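Local atomic coordinates of beta-ketoacyl synthase (Pseudomonas aeruginosa, PDB entry 4CW4), a protein that catalyses the condensation of acetyl-CoA with malonyl-ACP to form acetoacetyl-ACP, the primer of fatty acid biosynthesis. Residues N216-E221 / P625-K630. Numbering follows the deposited sequence.
Sequences NVQPDE and PLVYKK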
loop_
_atom_site.group_PDB
_atom_site.type_symbol
_atom_site.label_atom_id
_atom_site.label_comp_id
_atom_site.label_asym_id
_atom_site.label_seq_id
_atom_site.Cartn_x
_atom_site.Cartn_y
_atom_site.Cartn_z
ATOM N N ASN A 216 -25.032 9.371 14.621
ATOM C CA ASN A 216 -24.487 10.433 15.459
ATOM C C ASN A 216 -23.347 11.241 14.856
ATOM O O ASN A 216 -22.811 12.117 15.522
ATOM C CB ASN A 216 -24.058 9.876 16.814
ATOM C CG ASN A 216 -25.200 9.842 17.812
ATOM O OD1 ASN A 216 -25.389 10.775 18.595
ATOM N ND2 ASN A 216 -25.979 8.777 17.774
ATOM N N VAL A 217 -22.990 10.963 13.605
ATOM C CA VAL A 217 -21.921 11.703 12.924
ATOM C C VAL A 217 -22.345 12.022 11.489
ATOM O O VAL A 217 -23.344 11.490 11.006
ATOM C CB VAL A 217 -20.580 10.914 12.944
ATOM C CG1 VAL A 217 -20.138 10.657 14.386
ATOM C CG2 VAL A 217 -20.679 9.606 12.183
ATOM N N GLN A 218 -21.616 12.909 10.817
ATOM C CA GLN A 218 -21.848 13.151 9.395
ATOM C C GLN A 218 -21.298 11.987 8.562
ATOM O O GLN A 218 -20.423 11.243 9.011
ATOM C CB GLN A 218 -21.247 14.489 8.947
ATOM C CG GLN A 218 -21.875 15.662 9.702
ATOM C CD GLN A 218 -21.503 17.019 9.156
ATOM O OE1 GLN A 218 -21.089 17.145 8.026
ATOM N NE2 GLN A 218 -21.632 18.041 9.985
ATOM N N PRO A 219 -21.842 11.796 7.353
ATOM C CA PRO A 219 -21.432 10.611 6.581
ATOM C C PRO A 219 -19.934 10.538 6.248
ATOM O O PRO A 219 -19.391 9.441 6.110
ATOM C CB PRO A 219 -22.252 10.736 5.282
ATOM C CG PRO A 219 -23.452 11.524 5.686
ATOM C CD PRO A 219 -22.950 12.526 6.713
ATOM N N ASP A 220 -19.287 11.689 6.123
ATOM C CA ASP A 220 -17.866 11.744 5.820
ATOM C C ASP A 220 -16.980 11.630 7.053
ATOM O O ASP A 220 -15.763 11.661 6.922
ATOM C CB ASP A 220 -17.523 13.017 5.036
ATOM C CG ASP A 220 -17.844 14.296 5.797
ATOM O OD1 ASP A 220 -18.697 14.256 6.708
ATOM O OD2 ASP A 220 -17.269 15.358 5.436
ATOM N N GLU A 221 -17.583 11.481 8.233
ATOM C CA GLU A 221 -16.823 11.471 9.492
ATOM C C GLU A 221 -16.464 10.076 10.038
ATOM O O GLU A 221 -16.017 9.921 11.186
ATOM C CB GLU A 221 -17.566 12.313 10.549
ATOM C CG GLU A 221 -17.494 13.811 10.239
ATOM C CD GLU A 221 -18.238 14.676 11.231
ATOM O OE1 GLU A 221 -19.183 14.158 11.877
ATOM O OE2 GLU A 221 -17.866 15.866 11.360
ATOM N N PRO A 625 -27.115 15.133 7.322
ATOM C CA PRO A 625 -26.520 15.701 6.109
ATOM C C PRO A 625 -25.024 15.935 6.229
ATOM O O PRO A 625 -24.511 16.145 7.324
ATOM C CB PRO A 625 -27.240 17.042 5.957
ATOM C CG PRO A 625 -27.789 17.326 7.303
ATOM C CD PRO A 625 -28.133 16.019 7.897
ATOM N N LEU A 626 -24.328 15.891 5.097
ATOM C CA LEU A 626 -22.912 16.208 5.055
ATOM C C LEU A 626 -22.844 17.708 4.795
ATOM O O LEU A 626 -23.088 18.152 3.674
ATOM C CB LEU A 626 -22.221 15.419 3.934
ATOM C CG LEU A 626 -20.696 15.431 3.882
ATOM C CD1 LEU A 626 -20.210 14.429 2.844
ATOM C CD2 LEU A 626 -20.137 16.802 3.577
ATOM N N VAL A 627 -22.549 18.486 5.834
ATOM C CA VAL A 627 -22.470 19.942 5.710
ATOM C C VAL A 627 -21.020 20.311 5.493
ATOM O O VAL A 627 -20.178 19.889 6.264
ATOM C CB VAL A 627 -22.997 20.627 6.981
ATOM C CG1 VAL A 627 -23.017 22.143 6.817
ATOM C CG2 VAL A 627 -24.373 20.085 7.332
ATOM N N TYR A 628 -20.730 21.088 4.452
ATOM C CA TYR A 628 -19.354 21.444 4.133
ATOM C C TYR A 628 -18.763 22.224 5.294
ATOM O O TYR A 628 -19.414 23.120 5.844
ATOM C CB TYR A 628 -19.291 22.301 2.869
ATOM C CG TYR A 628 -20.010 21.716 1.666
ATOM C CD1 TYR A 628 -19.793 20.410 1.262
ATOM C CD2 TYR A 628 -20.911 22.477 0.943
ATOM C CE1 TYR A 628 -20.442 19.879 0.176
ATOM C CE2 TYR A 628 -21.574 21.954 -0.139
ATOM C CZ TYR A 628 -21.338 20.647 -0.522
ATOM O OH TYR A 628 -21.997 20.124 -1.612
ATOM N N LYS A 629 -17.533 21.886 5.665
ATOM C CA LYS A 629 -16.901 22.503 6.824
ATOM C C LYS A 629 -16.294 23.864 6.521
ATOM O O LYS A 629 -15.588 24.044 5.531
ATOM C CB LYS A 629 -15.858 21.554 7.426
ATOM C CG LYS A 629 -16.491 20.394 8.198
ATOM C CD LYS A 629 -15.447 19.483 8.822
ATOM C CE LYS A 629 -16.046 18.582 9.894
ATOM N NZ LYS A 629 -16.864 17.459 9.349
ATOM N N LYS A 630 -16.596 24.827 7.384
ATOM C CA LYS A 630 -16.003 26.155 7.303
ATOM C C LYS A 630 -14.498 26.061 7.541
ATOM O O LYS A 630 -14.056 25.444 8.504
ATOM C CB LYS A 630 -16.649 27.082 8.341
ATOM C CG LYS A 630 -16.034 28.476 8.434
ATOM C CD LYS A 630 -16.429 29.344 7.249
ATOM C CE LYS A 630 -16.069 30.825 7.475
ATOM N NZ LYS A 630 -14.601 31.112 7.384
HETATM O O HOH W 1 -19.677 19.639 9.179
HETATM O O HOH W 2 -15.106 16.144 7.730
HETATM O O HOH W 3 -17.578 17.999 5.921
#
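Asp220 OD2 is the best-held polar atom, with two firm grips: a salt bridge from Lys416 of the second subunit and a hydrogen bond from water 3. Water 2, 3.2 Å from Asp220 OD2, may add a third. Water 3 is the nearer of the two waters, 2.7 Å from Asp220 OD2, and also donates to Val627 O. Lys629 NZ stays 4.5 Å from Asp220 OD2, and water 2, which accepts from Lys629 NZ, probably links the two charges. Chi1 of 61° sets the Asp220 carboxylate in the crowded position between backbone N and carbonyl carbon. There it crosses Leu626 at about a right angle, with Asp220 CG 3.6 Å from Leu626 CG. Asp220 OD1 faces the same isobutyl group, is buried, and has no polar partner.

Lys629 NZ makes its direct salt bridge to Glu221 OE2 at 2.8 Å, from above the carboxylate plane. The bend at chi4 (75°) ends an otherwise extended lysine chain. The backbone bond from Glu221 N to Gln218 O closes the turn. Glu221 OE1 accepts from Gln218 N at 2.9 Å, which holds the carboxylate whose OE2 meets Lys629 NZ. The positive charge would probably favour the ionised glutamate.

The extended Gln218 side chain runs past Pro625 O. Gln218 OE1 accepts from Val627 N at 3.0 Å, with the donor 50° out of the carbonyl plane. Water 1 donates to Val627 O and accepts a weak bond from Gln218 NE2. Pro219 CD packs on Leu626 CB.

Leu626 also touches Leu412 of the second subunit. Strand 626-627, outermost within this chain in the small antiparallel sheet with 611-612 and 616-618, thus docks onto the loop between helix 210-215 and strand 222-225 of the thiolase-like ketosynthase fold, at the homodimer interface and away from the active site.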